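Local structure of putative lipoprotein (Parabacteroides distasonis ATCC 8503, 3JX8) at residues Glu37-Ala42 with Lys92-Glu97. The protein is of unknown function but, as a putative lipoprotein with an adhesin-like head domain, may act in cell adhesion or lipid binding. Residues are numbered along the deposited sequence; the frame is centred on the assembly and turned at random. Where two conformers were deposited one is given.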
ATOM      1  N   GLU A  37      14.399  20.404  15.174  1.00 25.70           N
ATOM      2  CA  GLU A  37      14.054  20.277  16.590  1.00 26.29           C
ATOM      3  C   GLU A  37      12.853  21.144  16.916  1.00 26.18           C
ATOM      4  O   GLU A  37      12.632  22.182  16.300  1.00 25.93           O
ATOM      5  CB  GLU A  37      15.207  20.705  17.519  1.00 26.36           C
ATOM      6  CG  GLU A  37      16.553  19.978  17.312  1.00 28.20           C
ATOM      7  CD  GLU A  37      16.545  18.459  17.605  1.00 28.69           C
ATOM      8  OE1 GLU A  37      15.636  17.945  18.298  1.00 30.42           O
ATOM      9  OE2 GLU A  37      17.488  17.765  17.147  1.00 29.23           O
ATOM     10  N   GLN A  38      12.072  20.706  17.886  1.00 26.27           N
ATOM     11  CA  GLN A  38      11.068  21.570  18.467  1.00 26.93           C
ATOM     12  C   GLN A  38      11.814  22.449  19.460  1.00 27.57           C
ATOM     13  O   GLN A  38      12.725  21.968  20.134  1.00 28.08           O
ATOM     14  CB  GLN A  38       9.973  20.760  19.159  1.00 26.73           C
ATOM     15  CG  GLN A  38       9.109  19.962  18.177  1.00 25.96           C
ATOM     16  CD  GLN A  38       7.927  19.277  18.829  1.00 25.96           C
ATOM     17  OE1 GLN A  38       6.966  18.894  18.147  1.00 23.53           O
ATOM     18  NE2 GLN A  38       7.989  19.113  20.159  1.00 25.23           N
ATOM     19  N   SER A  39      11.445  23.723  19.535  1.00 28.14           N
ATOM     20  CA  SER A  39      12.119  24.689  20.420  1.00 28.80           C
ATOM     21  C   SER A  39      11.242  25.905  20.682  1.00 29.64           C
ATOM     22  O   SER A  39      10.480  26.333  19.828  1.00 29.34           O
ATOM     23  CB  SER A  39      13.457  25.128  19.798  1.00 28.71           C
ATOM     24  OG  SER A  39      14.009  26.298  20.384  1.00 28.54           O
ATOM     25  N   ASP A  40      11.357  26.453  21.885  1.00 31.72           N
ATOM     26  CA  ASP A  40      10.694  27.715  22.237  1.00 33.14           C
ATOM     27  C   ASP A  40      11.485  28.944  21.818  1.00 32.54           C
ATOM     28  O   ASP A  40      10.973  30.048  21.932  1.00 32.15           O
ATOM     29  CB  ASP A  40      10.380  27.783  23.725  1.00 34.13           C
ATOM     30  CG  ASP A  40       9.300  26.795  24.125  1.00 39.27           C
ATOM     31  OD1 ASP A  40       8.304  26.609  23.355  1.00 45.34           O
ATOM     32  OD2 ASP A  40       9.457  26.183  25.214  1.00 45.86           O
ATOM     33  N   LYS A  41      12.708  28.754  21.325  1.00 31.83           N
ATOM     34  CA  LYS A  41      13.426  29.855  20.713  1.00 31.80           C
ATOM     35  C   LYS A  41      12.691  30.309  19.465  1.00 30.95           C
ATOM     36  O   LYS A  41      11.778  29.639  18.965  1.00 30.84           O
ATOM     37  CB  LYS A  41      14.830  29.432  20.294  1.00 32.41           C
ATOM     38  CG  LYS A  41      15.752  29.057  21.436  1.00 34.75           C
ATOM     39  CD  LYS A  41      17.080  28.500  20.911  1.00 38.23           C
ATOM     40  CE  LYS A  41      18.096  28.302  22.059  1.00 41.88           C
ATOM     41  NZ  LYS A  41      19.076  27.167  21.814  1.00 44.91           N
ATOM     42  N   ALA A  42      13.115  31.448  18.952  1.00 29.75           N
ATOM     43  CA  ALA A  42      12.586  31.974  17.706  1.00 29.34           C
ATOM     44  C   ALA A  42      12.662  30.925  16.590  1.00 28.64           C
ATOM     45  O   ALA A  42      13.615  30.150  16.520  1.00 28.85           O
ATOM     46  CB  ALA A  42      13.367  33.235  17.301  1.00 28.39           C
ATOM     47  N   LYS A  92      19.002  23.081   8.534  1.00 23.54           N
ATOM     48  CA  LYS A  92      18.777  23.098   9.974  0.50 23.90           C
ATOM     49  C   LYS A  92      17.586  24.006  10.245  1.00 23.48           C
ATOM     50  O   LYS A  92      17.517  25.141   9.744  1.00 22.97           O
ATOM     51  CB  LYS A  92      20.020  23.572  10.722  0.50 24.28           C
ATOM     52  CG  LYS A  92      21.174  22.587  10.646  0.50 25.57           C
ATOM     53  CD  LYS A  92      22.265  22.925  11.631  0.50 27.40           C
ATOM     54  CE  LYS A  92      23.396  21.909  11.553  0.50 28.85           C
ATOM     55  NZ  LYS A  92      24.193  21.908  12.816  0.50 30.23           N
ATOM     56  N   SER A  93      16.624  23.515  11.012  1.00 22.72           N
ATOM     57  CA  SER A  93      15.473  24.364  11.310  1.00 22.50           C
ATOM     58  C   SER A  93      14.850  23.990  12.627  1.00 22.55           C
ATOM     59  O   SER A  93      15.052  22.882  13.110  1.00 22.73           O
ATOM     60  CB  SER A  93      14.435  24.299  10.175  1.00 22.45           C
ATOM     61  OG  SER A  93      13.454  25.313  10.294  1.00 20.84           O
ATOM     62  N   ASN A  94      14.124  24.934  13.212  1.00 22.58           N
ATOM     63  CA  ASN A  94      13.313  24.665  14.372  1.00 23.05           C
ATOM     64  C   ASN A  94      12.023  25.481  14.405  1.00 23.41           C
ATOM     65  O   ASN A  94      11.893  26.520  13.737  1.00 24.02           O
ATOM     66  CB  ASN A  94      14.128  24.848  15.643  1.00 23.93           C
ATOM     67  CG  ASN A  94      14.687  26.253  15.794  1.00 23.69           C
ATOM     68  OD1 ASN A  94      13.986  27.172  16.228  1.00 25.75           O
ATOM     69  ND2 ASN A  94      15.950  26.409  15.473  1.00 19.43           N
ATOM     70  N   SER A  95      11.050  24.966  15.142  1.00 23.68           N
ATOM     71  CA  SER A  95       9.768  25.653  15.348  1.00 23.81           C
ATOM     72  C   SER A  95       9.265  25.198  16.694  1.00 24.60           C
ATOM     73  O   SER A  95       9.898  24.341  17.337  1.00 23.77           O
ATOM     74  CB  SER A  95       8.745  25.318  14.264  1.00 24.00           C
ATOM     75  OG  SER A  95       8.320  23.975  14.358  1.00 22.92           O
ATOM     76  N   LYS A  96       8.139  25.759  17.129  1.00 25.53           N
ATOM     77  CA  LYS A  96       7.633  25.441  18.457  1.00 26.95           C
ATOM     78  C   LYS A  96       7.133  24.001  18.510  1.00 27.32           C
ATOM     79  O   LYS A  96       7.375  23.304  19.487  1.00 28.07           O
ATOM     80  CB  LYS A  96       6.555  26.437  18.885  1.00 27.76           C
ATOM     81  CG  LYS A  96       7.020  27.932  18.796  1.00 30.82           C
ATOM     82  CD  LYS A  96       7.426  28.545  20.130  1.00 36.01           C
ATOM     83  CE  LYS A  96       8.398  29.781  20.017  1.00 38.02           C
ATOM     84  NZ  LYS A  96       8.149  30.697  18.842  1.00 39.43           N
ATOM     85  N   GLU A  97       6.491  23.535  17.442  1.00 27.65           N
ATOM     86  CA  GLU A  97       5.904  22.193  17.417  1.00 27.82           C
ATOM     87  C   GLU A  97       5.855  21.672  15.986  1.00 27.54           C
ATOM     88  O   GLU A  97       5.655  22.458  15.061  1.00 27.65           O
ATOM     89  CB  GLU A  97       4.485  22.281  17.956  1.00 27.81           C
ATOM     90  CG  GLU A  97       3.697  20.982  17.949  1.00 30.86           C
ATOM     91  CD  GLU A  97       2.271  21.173  18.479  1.00 34.28           C
ATOM     92  OE1 GLU A  97       1.844  22.350  18.596  1.00 36.45           O
ATOM     93  OE2 GLU A  97       1.587  20.158  18.767  1.00 34.05           O
TER
HETATM   94  O   HOH W   1       9.218  23.749  21.952  1.00 40.67           O
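E37 and Q38 pair in parallel with N94 and S95, and the backbone makes the tight half of this contact. E37 N donates to S93 O (3.3 Å), while S95 N reaches back only weakly to E37 O. The shortest bond comes just past the end of strand 33-38: S39 N to S95 O, 2.8 Å, with the donor tilted 29° from the carbonyl plane. Q38, its chain extended beyond CG (chi2 -174°), lays its aliphatic part alongside the backbone of K96 and E97, with OE1 3.5 Å from E97 CA. A long amide suits this place because both its halves are used, OE1 accepting from L98 N and NE2 donating to K116 O. S39 OG accepts from K41 N (2.9 Å), an ST turn that a short hydroxyl side chain can close. On this exposed side K96, bent at chi2 (-101°), passes its methylenes over the turn, CE 3.2 Å from D40 O. K96 NZ remains 6.1 Å from D40 OD1, too far for a salt bridge; a water donates to K96 O and, weakly, to D40 OD1. The E37 carboxylate takes the N-H groups of S112 and K113 just past 108-111. Strand 44-50 pairs antiparallel with the far edge of 89-95, while beyond 33-38 the parallel ladder continues through 108-111 to 129-132, consistent with a pectate-lyase-like beta-helix.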